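Local coordinates for acidocalcisomal pyrophosphatase (Trypanosoma brucei brucei, PDB 5C5V) that hydrolyses inorganic pyrophosphate to phosphate with the help of magnesium, through a family I-type catalytic domain joined to an EF-hand-like domain, at the interface of chains A and B. Numbering follows the deposited sequence. Chains: chain A/B, Acidocalcisomal pyrophosphatase.

Two patches from one two-fold interface illustrate how an enzyme may pair its subunits through different parts of the chain. Contact 1 sets the long helix 316-336 of chain A against the helical N-terminal region of chain B, whereas contact 2 seats a loop threonine of chain B on strands of chain A. The C-alpha centres of the two patches lie about 22 Å apart, and they share no residue or secondary-structure element. Each has its twin with the chains exchanged, so each chain contributes helices, strands and loops to the shared surface. The deposited assembly holds four copies, and the structure alone does not show whether this pairing is the biological one.

Contact 1: the interface of chains A and B. Residues chain A 328, 331, 335-336; chain B 15, 86-87.
A:Lys335 and B:Asp86 meet where the closing helix 316-336 of one pyrophosphatase chain packs against the end of helix 73-87 in the helical N-terminal region of the other, a region of EF-hand type. Followed outward, the lysine is first an apolar neighbour: its CB lies 3.9 Å from CB of B:Asp86. The chain then bends at chi2 (-61°), and from there it runs extended past the carbonyl oxygen of B:Asp86. CG, CD and CE all pass this O, CE nearest at 3.6 Å. At the tip the amine nitrogen NZ is still only 4.2 Å from the same O of B:Asp86. NZ is 5.0 Å from the carboxylate OD1 of B:Asp86, no contact, though opposite charges there would probably attract mildly. The two side chains run antiparallel alongside each other, so the methylenes do the touching and the polar ends are offset.

One helical turn back, A:His331 offers its CB and imidazole to B:Phe87. The ring nitrogen ND1 of A:His331 is 3.8 Å from CE1 of B:Phe87. It sits above the phenyl plane over the CD1-CE1 rim, well off the ring centre, with the two planes about 24° apart. On the same side, CB of A:His331 also rests 3.9 Å from the methyl CB of B:Ala15, in the loop that follows helix 3-14. A:Val336 adds a looser touch, its CG2 lying 4.2 Å from CZ of B:Phe87.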
loop_
_atom_site.group_PDB
_atom_site.type_symbol
_atom_site.label_atom_id
_atom_site.label_comp_id
_atom_site.label_asym_id
_atom_site.label_seq_id
_atom_site.Cartn_x
_atom_site.Cartn_y
_atom_site.Cartn_z
ATOM N N ASN A 328 -2.923 -33.572 -10.108
ATOM C CA ASN A 328 -3.193 -34.822 -10.804
ATOM C C ASN A 328 -2.641 -36.014 -10.043
ATOM O O ASN A 328 -3.322 -37.030 -9.888
ATOM C CB ASN A 328 -2.599 -34.794 -12.207
ATOM C CG ASN A 328 -3.295 -33.816 -13.098
ATOM O OD1 ASN A 328 -4.455 -33.501 -12.880
ATOM N ND2 ASN A 328 -2.604 -33.323 -14.104
ATOM N N HIS A 331 -4.740 -36.647 -7.201
ATOM C CA HIS A 331 -5.964 -37.324 -7.637
ATOM C C HIS A 331 -5.686 -38.811 -7.760
ATOM O O HIS A 331 -6.501 -39.635 -7.346
ATOM C CB HIS A 331 -6.478 -36.785 -8.981
ATOM C CG HIS A 331 -7.349 -35.566 -8.865
ATOM N ND1 HIS A 331 -8.655 -35.616 -8.434
ATOM C CD2 HIS A 331 -7.096 -34.265 -9.140
ATOM C CE1 HIS A 331 -9.168 -34.398 -8.432
ATOM N NE2 HIS A 331 -8.246 -33.562 -8.864
ATOM N N LYS A 335 -8.016 -40.556 -5.038
ATOM C CA LYS A 335 -9.202 -41.029 -5.754
ATOM C C LYS A 335 -8.985 -42.415 -6.350
ATOM O O LYS A 335 -9.757 -43.331 -6.102
ATOM C CB LYS A 335 -9.589 -40.054 -6.869
ATOM C CG LYS A 335 -9.600 -38.599 -6.458
ATOM C CD LYS A 335 -10.600 -38.339 -5.355
ATOM C CE LYS A 335 -10.795 -36.845 -5.143
ATOM N NZ LYS A 335 -11.750 -36.570 -4.026
ATOM N N VAL A 336 -7.926 -42.565 -7.137
ATOM C CA VAL A 336 -7.648 -43.828 -7.812
ATOM C C VAL A 336 -7.094 -44.910 -6.885
ATOM O O VAL A 336 -7.587 -46.031 -6.876
ATOM C CB VAL A 336 -6.657 -43.626 -8.973
ATOM C CG1 VAL A 336 -6.364 -44.950 -9.672
ATOM C CG2 VAL A 336 -7.207 -42.614 -9.956
ATOM N N ALA B 15 -5.386 -37.976 -14.231
ATOM C CA ALA B 15 -4.911 -38.676 -13.047
ATOM C C ALA B 15 -4.112 -39.914 -13.433
ATOM O O ALA B 15 -3.488 -40.551 -12.582
ATOM C CB ALA B 15 -6.063 -39.043 -12.141
ATOM N N ASP B 86 -15.632 -39.272 -7.785
ATOM C CA ASP B 86 -14.230 -38.944 -7.606
ATOM C C ASP B 86 -13.782 -37.741 -8.437
ATOM O O ASP B 86 -12.908 -36.998 -8.021
ATOM C CB ASP B 86 -13.366 -40.159 -7.949
ATOM C CG ASP B 86 -13.422 -41.223 -6.886
ATOM O OD1 ASP B 86 -13.704 -40.869 -5.721
ATOM O OD2 ASP B 86 -13.167 -42.406 -7.201
ATOM N N PHE B 87 -14.394 -37.537 -9.597
ATOM C CA PHE B 87 -13.859 -36.586 -10.555
ATOM C C PHE B 87 -14.820 -35.501 -11.020
ATOM O O PHE B 87 -14.446 -34.651 -11.822
ATOM C CB PHE B 87 -13.314 -37.338 -11.771
ATOM C CG PHE B 87 -12.008 -38.023 -11.509
ATOM C CD1 PHE B 87 -10.816 -37.302 -11.547
ATOM C CD2 PHE B 87 -11.960 -39.378 -11.213
ATOM C CE1 PHE B 87 -9.611 -37.918 -11.293
ATOM C CE2 PHE B 87 -10.755 -40.005 -10.963
ATOM C CZ PHE B 87 -9.576 -39.271 -10.999
#

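Contact 2: the interface of chains A and B. Residues chain A 96, 153, 238; chain B 142.
B:Thr142, on a loop just after strand 140-141, packs against A:Val238 at the start of strand 238-247 in the catalytic domain of the pyrophosphatase family. In the first shell the threonine methyl CG2 lies 3.7 Å from the methyl CG1 of A:Val238, the two side chains set nearly perpendicular. The hydroxyl OG1 of B:Thr142 passes 3.6 Å from the carbonyl O of A:Val238, beyond bonding reach. A:Asn153, on strand 152-156, points its side chain back toward the threonine, with its amide oxygen OD1 4.0 Å from CG2 of B:Thr142. A:Leu96, on strand 94-101, adds a looser contact through its CB, which faces the threonine CA.

Two waters bridge the chains, one at each end of the threonine. One lies 2.8 Å from OG1 of B:Thr142 and 2.6 Å from OD1 of A:Asn153, linking the hydroxyl to the amide. The second water is 3.0 Å from the backbone O of B:Thr142 and 3.2 Å from the backbone N of A:Val238, whose N-H points to it fairly straight (161° at the hydrogen).

Torsions set these groups in place. The threonine chi1 of 60° puts OG1 between its backbone nitrogen and carbonyl carbon, which leaves OG1 within bonding reach of the first water. Methyl CG1 of A:Val238 stands anti to its own backbone nitrogen (chi1 -177°), which turns it toward the threonine.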
loop_
_atom_site.group_PDB
_atom_site.type_symbol
_atom_site.label_atom_id
_atom_site.label_comp_id
_atom_site.label_asym_id
_atom_site.label_seq_id
_atom_site.Cartn_x
_atom_site.Cartn_y
_atom_site.Cartn_z
ATOM N N LEU A 96 -14.503 -23.741 7.962
ATOM C CA LEU A 96 -13.318 -24.451 8.421
ATOM C C LEU A 96 -13.112 -24.134 9.884
ATOM O O LEU A 96 -13.108 -22.974 10.274
ATOM C CB LEU A 96 -12.085 -24.075 7.606
ATOM C CG LEU A 96 -10.885 -25.004 7.816
ATOM C CD1 LEU A 96 -11.243 -26.442 7.444
ATOM C CD2 LEU A 96 -9.674 -24.521 7.017
ATOM N N ASN A 153 -5.424 -21.979 -2.128
ATOM C CA ASN A 153 -5.393 -22.070 -0.680
ATOM C C ASN A 153 -4.023 -22.520 -0.197
ATOM O O ASN A 153 -3.456 -23.491 -0.702
ATOM C CB ASN A 153 -6.478 -23.002 -0.163
ATOM C CG ASN A 153 -7.779 -22.278 0.070
ATOM O OD1 ASN A 153 -7.780 -21.129 0.509
ATOM N ND2 ASN A 153 -8.893 -22.926 -0.247
ATOM N N VAL A 238 -5.263 -20.941 7.120
ATOM C CA VAL A 238 -5.402 -21.146 5.684
ATOM C C VAL A 238 -5.828 -19.846 5.030
ATOM O O VAL A 238 -6.778 -19.214 5.474
ATOM C CB VAL A 238 -6.456 -22.250 5.360
ATOM C CG1 VAL A 238 -6.532 -22.492 3.859
ATOM C CG2 VAL A 238 -6.139 -23.547 6.114
ATOM N N THR B 142 -12.469 -20.376 4.795
ATOM C CA THR B 142 -11.192 -20.600 5.466
ATOM C C THR B 142 -10.868 -19.478 6.451
ATOM O O THR B 142 -10.150 -19.690 7.425
ATOM C CB THR B 142 -10.024 -20.727 4.470
ATOM O OG1 THR B 142 -9.912 -19.525 3.690
ATOM C CG2 THR B 142 -10.219 -21.930 3.552
HETATM O O HOH W 1 -7.867 -20.896 8.909
HETATM O O HOH W 2 -9.739 -19.471 0.876
#